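Local atomic coordinates of (S)-ureidoglycine aminohydrolase cupin domain-containing protein (Pseudomonas syringae pv. tomato, PDB entry 3MYX), a protein that is of unknown function but belongs to the cupin superfamily, probably has two cupin-like beta folds and may be related to (S)-ureidoglycine aminohydrolase. Residues S145-S149 / Y177-R182; A134-S140 / C154-L159; Q4-L8 / A218-C223. All coordinates share one frame; numbering follows the deposited sequence.

Contact 1. Residues S145-S149 / Y177-R182; sequences SIMIS and YERISR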
ATOM      1  N   SER A 145      22.181  14.076   2.951  1.00 12.28           N
ATOM      2  CA  SER A 145      22.279  15.217   2.039  1.00 14.44           C
ATOM      3  C   SER A 145      20.944  15.855   1.708  1.00 15.48           C
ATOM      4  O   SER A 145      20.909  16.974   1.199  1.00 17.53           O
ATOM      5  CB  SER A 145      22.990  14.798   0.737  1.00 16.02           C
ATOM      6  OG  SER A 145      22.138  14.027  -0.092  1.00 18.55           O
ATOM      7  N   ILE A 146      19.843  15.158   1.983  1.00 12.92           N
ATOM      8  CA  ILE A 146      18.519  15.722   1.696  1.00 12.77           C
ATOM      9  C   ILE A 146      17.782  16.188   2.953  1.00 11.32           C
ATOM     10  O   ILE A 146      16.640  16.606   2.872  1.00 12.23           O
ATOM     11  CB  ILE A 146      17.649  14.776   0.840  1.00 12.73           C
ATOM     12  CG1 ILE A 146      17.245  13.528   1.631  1.00 12.54           C
ATOM     13  CG2 ILE A 146      18.380  14.405  -0.486  1.00 15.23           C
ATOM     14  CD1 ILE A 146      16.271  12.625   0.882  1.00 12.97           C
HETATM   15  N   MSE A 147      18.439  16.154   4.102  1.00 10.60           N
HETATM   16  CA  MSE A 147      17.784  16.445   5.373  1.00 10.31           C
HETATM   17  C   MSE A 147      17.688  17.943   5.640  1.00 10.91           C
HETATM   18  O   MSE A 147      18.616  18.699   5.319  1.00 12.70           O
HETATM   19  CB  MSE A 147      18.543  15.798   6.529  1.00 10.47           C
HETATM   20  CG  MSE A 147      18.521  14.295   6.535  1.00 11.27           C
HETATM   21 SE   MSE A 147      16.751  13.483   6.505  0.75 10.48          SE
HETATM   22  CE  MSE A 147      16.095  14.319   8.121  1.00 10.25           C
ATOM     23  N   ILE A 148      16.574  18.352   6.253  1.00  9.14           N
ATOM     24  CA  ILE A 148      16.397  19.702   6.828  1.00  9.62           C
ATOM     25  C   ILE A 148      16.543  19.591   8.350  1.00  9.66           C
ATOM     26  O   ILE A 148      17.312  20.320   8.966  1.00 11.13           O
ATOM     27  CB  ILE A 148      15.034  20.313   6.421  1.00  9.61           C
ATOM     28  CG1 ILE A 148      15.026  20.581   4.917  1.00 11.92           C
ATOM     29  CG2 ILE A 148      14.728  21.606   7.202  1.00 11.74           C
ATOM     30  CD1 ILE A 148      13.680  20.900   4.356  1.00 14.04           C
ATOM     31  N   SER A 149      15.820  18.656   8.960  1.00  9.06           N
ATOM     32  CA  SER A 149      15.900  18.419  10.383  1.00  8.86           C
ATOM     33  C   SER A 149      17.100  17.513  10.679  1.00  8.36           C
ATOM     34  O   SER A 149      17.728  16.967   9.758  1.00  9.27           O
ATOM     35  CB  SER A 149      14.642  17.688  10.844  1.00  8.93           C
ATOM     36  OG  SER A 149      14.606  16.379  10.302  1.00  8.70           O
ATOM     37  N   TYR A 177      10.835  13.997  11.345  1.00  6.30           N
ATOM     38  CA  TYR A 177      11.857  14.561  10.469  1.00  6.43           C
ATOM     39  C   TYR A 177      11.290  15.341   9.318  1.00  6.22           C
ATOM     40  O   TYR A 177      10.088  15.252   8.996  1.00  6.17           O
ATOM     41  CB  TYR A 177      12.815  13.496   9.942  1.00  6.69           C
ATOM     42  CG  TYR A 177      12.239  12.486   8.969  1.00  6.87           C
ATOM     43  CD1 TYR A 177      11.564  11.359   9.414  1.00  7.11           C
ATOM     44  CD2 TYR A 177      12.398  12.646   7.602  1.00  7.53           C
ATOM     45  CE1 TYR A 177      11.082  10.406   8.535  1.00  6.41           C
ATOM     46  CE2 TYR A 177      11.934  11.704   6.711  1.00  7.63           C
ATOM     47  CZ  TYR A 177      11.277  10.579   7.180  1.00  6.56           C
ATOM     48  OH  TYR A 177      10.791   9.621   6.325  1.00  8.10           O
ATOM     49  N   GLU A 178      12.179  16.117   8.702  1.00  6.69           N
ATOM     50  CA  GLU A 178      11.862  16.936   7.544  1.00  7.35           C
ATOM     51  C   GLU A 178      13.010  16.852   6.573  1.00  7.42           C
ATOM     52  O   GLU A 178      14.163  16.988   6.961  1.00  8.80           O
ATOM     53  CB  GLU A 178      11.623  18.388   7.973  1.00  8.12           C
ATOM     54  CG  GLU A 178      11.206  19.324   6.819  1.00  9.53           C
ATOM     55  CD  GLU A 178      11.026  20.775   7.252  1.00 11.26           C
ATOM     56  OE1 GLU A 178      11.034  21.059   8.469  1.00 14.72           O
ATOM     57  OE2 GLU A 178      10.856  21.621   6.357  1.00 14.06           O
ATOM     58  N   ARG A 179      12.686  16.647   5.302  1.00  8.38           N
ATOM     59  CA  ARG A 179      13.672  16.619   4.240  1.00  9.09           C
ATOM     60  C   ARG A 179      13.197  17.471   3.078  1.00 10.47           C
ATOM     61  O   ARG A 179      12.024  17.845   2.995  1.00 10.86           O
ATOM     62  CB  ARG A 179      13.898  15.179   3.772  1.00  9.83           C
ATOM     63  CG  ARG A 179      12.643  14.442   3.301  1.00 10.86           C
ATOM     64  CD  ARG A 179      12.996  13.162   2.565  1.00 12.21           C
ATOM     65  NE  ARG A 179      11.812  12.471   2.050  1.00 11.88           N
ATOM     66  CZ  ARG A 179      11.124  12.836   0.971  1.00 11.26           C
ATOM     67  NH1 ARG A 179      11.473  13.915   0.259  1.00 12.84           N
ATOM     68  NH2 ARG A 179      10.063  12.129   0.599  1.00 13.80           N
ATOM     69  N   ILE A 180      14.106  17.741   2.159  1.00  9.98           N
ATOM     70  CA  ILE A 180      13.759  18.480   0.960  1.00 10.32           C
ATOM     71  C   ILE A 180      12.975  17.618  -0.006  1.00 10.68           C
ATOM     72  O   ILE A 180      12.968  16.391   0.083  1.00 11.06           O
ATOM     73  CB  ILE A 180      15.003  19.084   0.272  1.00 11.42           C
ATOM     74  CG1 ILE A 180      15.902  17.989  -0.313  1.00 12.28           C
ATOM     75  CG2 ILE A 180      15.750  20.009   1.244  1.00 12.78           C
ATOM     76  CD1 ILE A 180      17.074  18.564  -1.140  1.00 14.58           C
ATOM     77  N   SER A 181      12.285  18.262  -0.926  1.00 10.91           N
ATOM     78  CA  SER A 181      11.573  17.545  -1.973  1.00 12.53           C
ATOM     79  C   SER A 181      12.556  16.797  -2.865  1.00 13.51           C
ATOM     80  O   SER A 181      13.593  17.344  -3.268  1.00 14.21           O
ATOM     81  CB  SER A 181      10.789  18.548  -2.812  1.00 13.46           C
ATOM     82  OG  SER A 181      10.033  17.922  -3.824  1.00 16.88           O
ATOM     83  N   ARG A 182      12.229  15.541  -3.155  1.00 14.23           N
ATOM     84  CA  ARG A 182      13.006  14.685  -4.043  0.50 14.55           C
ATOM     85  C   ARG A 182      12.053  13.806  -4.849  1.00 14.31           C
ATOM     86  O   ARG A 182      10.973  13.464  -4.361  1.00 12.77           O
ATOM     87  CB  ARG A 182      13.932  13.777  -3.230  0.50 15.93           C
ATOM     88  CG  ARG A 182      14.966  14.511  -2.388  0.50 17.03           C
ATOM     89  CD  ARG A 182      16.035  15.122  -3.285  0.50 17.95           C
ATOM     90  NE  ARG A 182      16.649  14.092  -4.116  0.50 19.43           N
ATOM     91  CZ  ARG A 182      17.215  14.295  -5.302  0.50 22.61           C
ATOM     92  NH1 ARG A 182      17.252  15.507  -5.838  0.50 23.38           N
ATOM     93  NH2 ARG A 182      17.730  13.268  -5.963  0.50 24.61           N
TER

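Contact 2. Residues A134-S140 / C154-L159; sequences ALLTPSS and CRSNNL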
ATOM      1  N   ALA A 134       3.451  -5.214  14.894  1.00  7.10           N
ATOM      2  CA  ALA A 134       4.687  -5.948  14.621  1.00  7.31           C
ATOM      3  C   ALA A 134       5.882  -5.318  15.337  1.00  6.88           C
ATOM      4  O   ALA A 134       6.008  -4.079  15.425  1.00  6.99           O
ATOM      5  CB  ALA A 134       4.942  -5.968  13.110  1.00  8.74           C
ATOM      6  N   LEU A 135       6.792  -6.160  15.808  1.00  6.91           N
ATOM      7  CA  LEU A 135       8.029  -5.685  16.427  1.00  6.89           C
ATOM      8  C   LEU A 135       9.033  -5.304  15.338  1.00  5.82           C
ATOM      9  O   LEU A 135       9.226  -6.047  14.370  1.00  7.18           O
ATOM     10  CB  LEU A 135       8.633  -6.780  17.307  1.00  8.28           C
ATOM     11  CG  LEU A 135       7.728  -7.260  18.442  1.00  9.66           C
ATOM     12  CD1 LEU A 135       8.371  -8.453  19.150  1.00 12.43           C
ATOM     13  CD2 LEU A 135       7.487  -6.127  19.407  1.00 11.48           C
ATOM     14  N   LEU A 136       9.663  -4.142  15.501  1.00  5.57           N
ATOM     15  CA  LEU A 136      10.488  -3.544  14.459  1.00  5.67           C
ATOM     16  C   LEU A 136      11.944  -3.481  14.884  1.00  6.38           C
ATOM     17  O   LEU A 136      12.268  -3.479  16.065  1.00  7.64           O
ATOM     18  CB  LEU A 136       9.998  -2.135  14.154  1.00  5.34           C
ATOM     19  CG  LEU A 136       8.496  -1.932  13.935  1.00  5.38           C
ATOM     20  CD1 LEU A 136       8.257  -0.472  13.537  1.00  7.10           C
ATOM     21  CD2 LEU A 136       7.921  -2.912  12.874  1.00  7.28           C
ATOM     22  N   THR A 137      12.838  -3.419  13.910  1.00  6.37           N
ATOM     23  CA  THR A 137      14.260  -3.265  14.181  1.00  7.13           C
ATOM     24  C   THR A 137      14.800  -2.044  13.407  1.00  6.61           C
ATOM     25  O   THR A 137      14.230  -1.653  12.392  1.00  6.08           O
ATOM     26  CB  THR A 137      15.026  -4.515  13.776  1.00  8.97           C
ATOM     27  OG1 THR A 137      14.788  -4.762  12.395  1.00 11.02           O
ATOM     28  CG2 THR A 137      14.573  -5.732  14.612  1.00 12.33           C
ATOM     29  N   PRO A 138      15.905  -1.447  13.865  1.00  6.52           N
ATOM     30  CA  PRO A 138      16.415  -0.247  13.192  1.00  7.22           C
ATOM     31  C   PRO A 138      16.575  -0.371  11.680  1.00  6.56           C
ATOM     32  O   PRO A 138      17.019  -1.414  11.161  1.00  7.90           O
ATOM     33  CB  PRO A 138      17.769  -0.034  13.864  1.00  8.31           C
ATOM     34  CG  PRO A 138      17.549  -0.520  15.245  1.00  9.57           C
ATOM     35  CD  PRO A 138      16.655  -1.736  15.108  1.00  7.29           C
ATOM     36  N   SER A 139      16.181   0.691  10.981  1.00  5.91           N
ATOM     37  CA  SER A 139      16.243   0.757   9.529  1.00  7.02           C
ATOM     38  C   SER A 139      16.853   2.084   9.092  1.00  7.11           C
ATOM     39  O   SER A 139      17.052   2.983   9.900  1.00  7.25           O
ATOM     40  CB  SER A 139      14.840   0.556   8.946  1.00  7.86           C
ATOM     41  OG  SER A 139      13.934   1.540   9.427  1.00  8.12           O
ATOM     42  N   SER A 140      17.148   2.221   7.811  1.00  7.70           N
ATOM     43  CA  SER A 140      17.894   3.388   7.334  0.60  7.65           C
ATOM     44  C   SER A 140      17.074   4.669   7.366  1.00  7.51           C
ATOM     45  O   SER A 140      15.959   4.705   6.836  1.00  8.29           O
ATOM     46  CB  SER A 140      18.362   3.199   5.885  0.60  7.17           C
ATOM     47  OG  SER A 140      19.367   2.212   5.790  0.60  8.51           O
ATOM     48  N   CYS A 154      14.586   5.437  12.682  1.00  5.22           N
ATOM     49  CA  CYS A 154      13.578   4.691  11.945  1.00  5.74           C
ATOM     50  C   CYS A 154      13.716   3.210  12.287  1.00  5.73           C
ATOM     51  O   CYS A 154      14.812   2.726  12.573  1.00  5.82           O
ATOM     52  CB  CYS A 154      13.737   4.838  10.432  1.00  6.03           C
ATOM     53  SG  CYS A 154      13.845   6.541   9.848  1.00  7.31           S
ATOM     54  N   ARG A 155      12.592   2.500  12.262  1.00  5.25           N
ATOM     55  CA  ARG A 155      12.575   1.047  12.428  1.00  5.45           C
ATOM     56  C   ARG A 155      11.639   0.440  11.400  1.00  4.74           C
ATOM     57  O   ARG A 155      10.682   1.080  10.972  1.00  5.41           O
ATOM     58  CB  ARG A 155      12.131   0.632  13.832  1.00  4.89           C
ATOM     59  CG  ARG A 155      12.953   1.214  14.984  1.00  5.22           C
ATOM     60  CD  ARG A 155      12.442   0.758  16.308  1.00  5.63           C
ATOM     61  NE  ARG A 155      11.184   1.412  16.645  1.00  5.69           N
ATOM     62  CZ  ARG A 155      10.761   1.645  17.887  1.00  5.51           C
ATOM     63  NH1 ARG A 155      11.456   1.236  18.949  1.00  5.69           N
ATOM     64  NH2 ARG A 155       9.636   2.307  18.081  1.00  6.06           N
ATOM     65  N   SER A 156      11.870  -0.827  11.064  1.00  5.11           N
ATOM     66  CA  SER A 156      10.990  -1.546  10.155  1.00  5.29           C
ATOM     67  C   SER A 156      11.001  -3.032  10.432  1.00  5.28           C
ATOM     68  O   SER A 156      11.869  -3.565  11.137  1.00  5.83           O
ATOM     69  CB  SER A 156      11.401  -1.322   8.704  1.00  6.85           C
ATOM     70  OG  SER A 156      12.602  -1.994   8.446  1.00  8.42           O
ATOM     71  N   ASN A 157      10.041  -3.704   9.823  1.00  5.64           N
ATOM     72  CA  ASN A 157       9.989  -5.147   9.774  1.00  6.21           C
ATOM     73  C   ASN A 157       9.399  -5.500   8.418  1.00  5.63           C
ATOM     74  O   ASN A 157       8.223  -5.237   8.157  1.00  5.32           O
ATOM     75  CB  ASN A 157       9.123  -5.713  10.906  1.00  5.89           C
ATOM     76  CG  ASN A 157       9.100  -7.239  10.928  1.00  7.11           C
ATOM     77  OD1 ASN A 157       9.320  -7.884   9.917  1.00  7.23           O
ATOM     78  ND2 ASN A 157       8.807  -7.803  12.096  1.00  8.32           N
ATOM     79  N   ASN A 158      10.235  -6.059   7.546  1.00  5.51           N
ATOM     80  CA  ASN A 158       9.792  -6.592   6.262  1.00  6.50           C
ATOM     81  C   ASN A 158       9.100  -7.934   6.467  1.00  5.99           C
ATOM     82  O   ASN A 158       9.728  -8.975   6.415  1.00  9.02           O
ATOM     83  CB  ASN A 158      10.976  -6.756   5.308  1.00  7.85           C
ATOM     84  CG  ASN A 158      11.638  -5.442   4.992  1.00 10.33           C
ATOM     85  OD1 ASN A 158      10.997  -4.516   4.495  1.00  9.22           O
ATOM     86  ND2 ASN A 158      12.938  -5.348   5.274  1.00 15.92           N
ATOM     87  N   LEU A 159       7.808  -7.882   6.738  1.00  5.41           N
ATOM     88  CA  LEU A 159       7.010  -9.065   7.019  1.00  5.83           C
ATOM     89  C   LEU A 159       6.807  -9.930   5.784  1.00  6.19           C
ATOM     90  O   LEU A 159       6.542 -11.124   5.892  1.00  7.44           O
ATOM     91  CB  LEU A 159       5.654  -8.659   7.576  1.00  6.42           C
ATOM     92  CG  LEU A 159       5.732  -7.996   8.956  1.00  7.03           C
ATOM     93  CD1 LEU A 159       4.435  -7.263   9.302  1.00  9.25           C
ATOM     94  CD2 LEU A 159       6.080  -9.039  10.023  1.00  7.46           C
TER
HETATM   95  O   HOH W   1      14.784  -3.222   9.842  1.00 11.91           O
HETATM   96  O   HOH W   2      12.728  -6.656  11.562  1.00 20.78           O
HETATM   97  O   HOH W   3      17.320   4.668  12.086  1.00  9.72           O

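Contact 3. Residues Q4-L8 / A218-C223; sequences QPTVL and AQGAPC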
ATOM      1  N   GLN A   4       3.601  11.243 -15.752  1.00 31.73           N
ATOM      2  CA  GLN A   4       3.645  12.382 -14.794  1.00 30.99           C
ATOM      3  C   GLN A   4       3.452  11.858 -13.366  1.00 29.99           C
ATOM      4  O   GLN A   4       2.405  12.116 -12.757  1.00 32.63           O
ATOM      5  CB  GLN A   4       2.542  13.385 -15.133  1.00 31.67           C
ATOM      6  N   PRO A   5       4.450  11.111 -12.831  1.00 26.44           N
ATOM      7  CA  PRO A   5       4.278  10.450 -11.524  1.00 24.20           C
ATOM      8  C   PRO A   5       3.928  11.450 -10.436  1.00 21.27           C
ATOM      9  O   PRO A   5       4.520  12.517 -10.360  1.00 18.57           O
ATOM     10  CB  PRO A   5       5.648   9.808 -11.260  1.00 23.82           C
ATOM     11  CG  PRO A   5       6.599  10.526 -12.123  1.00 26.31           C
ATOM     12  CD  PRO A   5       5.817  10.931 -13.348  1.00 26.50           C
ATOM     13  N   THR A   6       2.967  11.100  -9.593  1.00 19.56           N
ATOM     14  CA  THR A   6       2.542  11.996  -8.542  1.00 19.20           C
ATOM     15  C   THR A   6       2.199  11.226  -7.260  1.00 15.89           C
ATOM     16  O   THR A   6       2.357   9.989  -7.190  1.00 16.73           O
ATOM     17  CB  THR A   6       1.349  12.875  -9.004  1.00 21.18           C
ATOM     18  OG1 THR A   6       1.205  14.008  -8.124  1.00 28.40           O
ATOM     19  CG2 THR A   6       0.067  12.064  -9.086  1.00 21.81           C
ATOM     20  N   VAL A   7       1.793  11.996  -6.258  1.00 13.69           N
ATOM     21  CA  VAL A   7       1.350  11.508  -4.967  1.00 11.92           C
ATOM     22  C   VAL A   7      -0.171  11.491  -4.999  1.00 10.50           C
ATOM     23  O   VAL A   7      -0.810  12.511  -5.323  1.00 12.85           O
ATOM     24  CB  VAL A   7       1.869  12.425  -3.830  1.00 12.00           C
ATOM     25  CG1 VAL A   7       1.321  11.992  -2.485  1.00 14.25           C
ATOM     26  CG2 VAL A   7       3.405  12.479  -3.834  1.00 14.88           C
ATOM     27  N   LEU A   8      -0.744  10.336  -4.682  1.00  9.90           N
ATOM     28  CA  LEU A   8      -2.180  10.101  -4.797  1.00 10.33           C
ATOM     29  C   LEU A   8      -2.775   9.579  -3.508  1.00 10.08           C
ATOM     30  O   LEU A   8      -2.417   8.500  -3.051  1.00 10.17           O
ATOM     31  CB  LEU A   8      -2.453   9.093  -5.915  1.00 11.62           C
ATOM     32  CG  LEU A   8      -1.953   9.519  -7.301  1.00 13.94           C
ATOM     33  CD1 LEU A   8      -1.990   8.375  -8.287  1.00 17.91           C
ATOM     34  CD2 LEU A   8      -2.765  10.736  -7.807  1.00 16.82           C
ATOM     35  N   ALA A 218       4.116   7.403  -6.435  1.00  9.24           N
ATOM     36  CA  ALA A 218       4.720   6.753  -7.583  1.00 10.16           C
ATOM     37  C   ALA A 218       6.214   7.018  -7.642  1.00 10.62           C
ATOM     38  O   ALA A 218       6.692   8.092  -7.264  1.00 10.78           O
ATOM     39  CB  ALA A 218       4.051   7.250  -8.883  1.00 11.62           C
ATOM     40  N   GLN A 219       6.957   6.039  -8.131  1.00 10.19           N
ATOM     41  CA  GLN A 219       8.372   6.229  -8.406  0.50 10.77           C
ATOM     42  C   GLN A 219       8.543   7.457  -9.303  1.00 11.90           C
ATOM     43  O   GLN A 219       7.862   7.588 -10.333  1.00 12.70           O
ATOM     44  CB  GLN A 219       8.946   4.985  -9.084  0.50 11.04           C
ATOM     45  CG  GLN A 219      10.448   5.035  -9.320  0.50 13.37           C
ATOM     46  CD  GLN A 219      10.983   3.748  -9.926  0.50 16.73           C
ATOM     47  OE1 GLN A 219      10.377   3.177 -10.835  0.50 18.84           O
ATOM     48  NE2 GLN A 219      12.125   3.288  -9.425  0.50 18.56           N
ATOM     49  N   GLY A 220       9.445   8.345  -8.903  1.00 12.21           N
ATOM     50  CA  GLY A 220       9.705   9.578  -9.640  1.00 13.51           C
ATOM     51  C   GLY A 220       8.864  10.758  -9.199  1.00 13.63           C
ATOM     52  O   GLY A 220       9.140  11.885  -9.602  1.00 15.00           O
ATOM     53  N   ALA A 221       7.838  10.537  -8.382  1.00 12.55           N
ATOM     54  CA  ALA A 221       6.978  11.642  -7.951  1.00 13.13           C
ATOM     55  C   ALA A 221       7.759  12.573  -7.027  1.00 13.24           C
ATOM     56  O   ALA A 221       8.294  12.118  -6.010  1.00 12.98           O
ATOM     57  CB  ALA A 221       5.742  11.130  -7.240  1.00 13.46           C
ATOM     58  N   PRO A 222       7.846  13.873  -7.373  1.00 13.94           N
ATOM     59  CA  PRO A 222       8.465  14.779  -6.417  1.00 14.68           C
ATOM     60  C   PRO A 222       7.599  14.927  -5.189  1.00 15.71           C
ATOM     61  O   PRO A 222       6.388  15.142  -5.272  1.00 17.80           O
ATOM     62  CB  PRO A 222       8.552  16.103  -7.177  1.00 16.18           C
ATOM     63  CG  PRO A 222       8.584  15.708  -8.610  1.00 16.34           C
ATOM     64  CD  PRO A 222       7.651  14.524  -8.683  1.00 14.98           C
ATOM     65  N   CYS A 223       8.250  14.831  -4.048  1.00 14.83           N
ATOM     66  CA  CYS A 223       7.590  14.761  -2.765  0.50 14.84           C
ATOM     67  C   CYS A 223       8.537  15.305  -1.690  1.00 13.42           C
ATOM     68  O   CYS A 223       9.641  14.765  -1.633  1.00 12.96           O
ATOM     69  CB  CYS A 223       7.332  13.268  -2.529  0.50 14.48           C
ATOM     70  SG  CYS A 223       6.373  12.786  -1.119  0.50 14.92           S
TER

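Contact 1. Residues S145-S149 / Y177-R182
I146 offers its carbonyl and I148 its N-H to 177-182, and one carbonyl on the other side does double duty. E178 O takes both I148 N, at 2.9 Å, and S149 N, at 3.1 Å; the two donors reach it from the same face of its carbonyl plane, each tilted away from that plane. I180 N gives a straight bond to I146 O (N-H...O 166°), and M147 lies bridged to R179 between these bonds. A side chain adds the last grip: with chi1 near 67°, S149 OG sits between its own backbone N and carbonyl carbon and accepts from E178 N at 2.9 Å.

Apolar groups fill in around these bonds. I146 runs alongside R179, its CD1 3.7 Å from R179 CD. I148 crosses the extended chain of E178 at a slant, its CD1 methyl packed against the carboxylate 3.5 Å from E178 OE2, and turns CG1 to I180 CG2. Selenomethionine M147 starts away from the partner but folds back at chi2 and chi3, bringing CE 3.8 Å from Y177 CB.

Strand 222-227 supplies outside partners: E178 OE2 forms a salt bridge with K224, and R179 NH1 donates to I180 O and C223 O. Roughly antiparallel but joined by a single bridge, this is an irregular loop laid along 178-180, where the weakly bonded strand 177-178 of a cupin-type beta fold runs out.

Contact 2. Residues A134-S140 / C154-L159
Although T137 and S156 pair as in an antiparallel sheet, strands 137-139 and 154-158 run 114° apart, and waters bridge them. Water 1 bonds both T137 OG1 and S156 OG, the latter at 2.9 Å, and water 2 links T137 OG1 to S156 O. Farther along, water 3 donates to S139 O and accepts from C154 N.

Of the direct backbone bonds, two join T137 and S156 as a hydrogen-bonded pair. T137 N gives a nearly straight bond (178°) to S156 O, though the donor stands above the carbonyl plane; in return S156 N reaches T137 O at 2.8 Å. P138 has no N-H to give and falls in the non-hydrogen-bonded position opposite R155, where its CA lies 3.4 Å from C154 O. S139 N then donates to C154 O at 2.9 Å, again from above the carbonyl plane, in a looser pair.

Ahead of strand 137-139, N157 bonds through its side chain. CG lies anti to the backbone N (chi1 -177°), which carries the amide out to the loop, and ND2 donates to L135 O at 2.9 Å. L136 is spread over strand 154-158: CB meets R155 CB at 3.5 Å, and CD2 reaches N157 CB at 3.6 Å. The guanidinium of R155 turns to D173 on strand 168-174. Strand 137-139 is thus a short, twisted, partly hydrated edge strand, closing one side of the antiparallel seven-stranded sheet of this cupin fold.

Contact 3. Residues Q4-L8 / A218-C223
A positive phi at G220 (91°), following Q219, makes 218-221 a type II beta turn and swings A221 back toward P5. V7 CG2 takes the position beside its backbone N, with CG1 anti to that N (chi1 175°), which puts CG2 against A221 CB and the C223 side chain, the latter in one of its conformers. The turn connects strands 214-217 and 222-227 of the cupin fold, which lie in different sheets, and the N-terminal segment packs against it.

The turn is closed by A221 N bonding A218 O. Across the contact the hydrogen bond is A218 N to T6 O, 3.2 Å long but straight (170°), its donor tilted from the carbonyl plane. It lies just ahead of the pairing of strand 7-11 with strand 214-217, where L8 bonds F216.

P5 lies over the turn. Its CB comes 3.3 Å from Q219 O and 3.8 Å from A218 CB, while CG rests against the G220 backbone. V7 also packs on L199 and L201 of strand 197-201, toward the interior. From the other side of the contact, the CA-H of A221 is directed at P5 O, and its methyl turns onto the T6 backbone, with A221 CB 3.5 Å from T6 C.

From the N terminus, 4-8 waits for more than two hundred residues until 218-223 comes back to it, so contact 3 closes a loop around both other contacts. Inside it the chain runs through 134-140, 145-149, 154-159 and 177-182 in that order; contact 2 closes a loop of 13 residues and contact 1 one of 27, and the two cross along the sequence. Their nearest atoms stay about 5 Å apart without touching. Contacts 2 and 3 reach opposite outermost strands of the seven-stranded sheet, 137-139 and 7-11, with centres about 24 Å apart. Contacts 1 and 3 meet directly: C223 bonds R179 and R182, joining 177-182 to strand 222-227 within the five-stranded sheet.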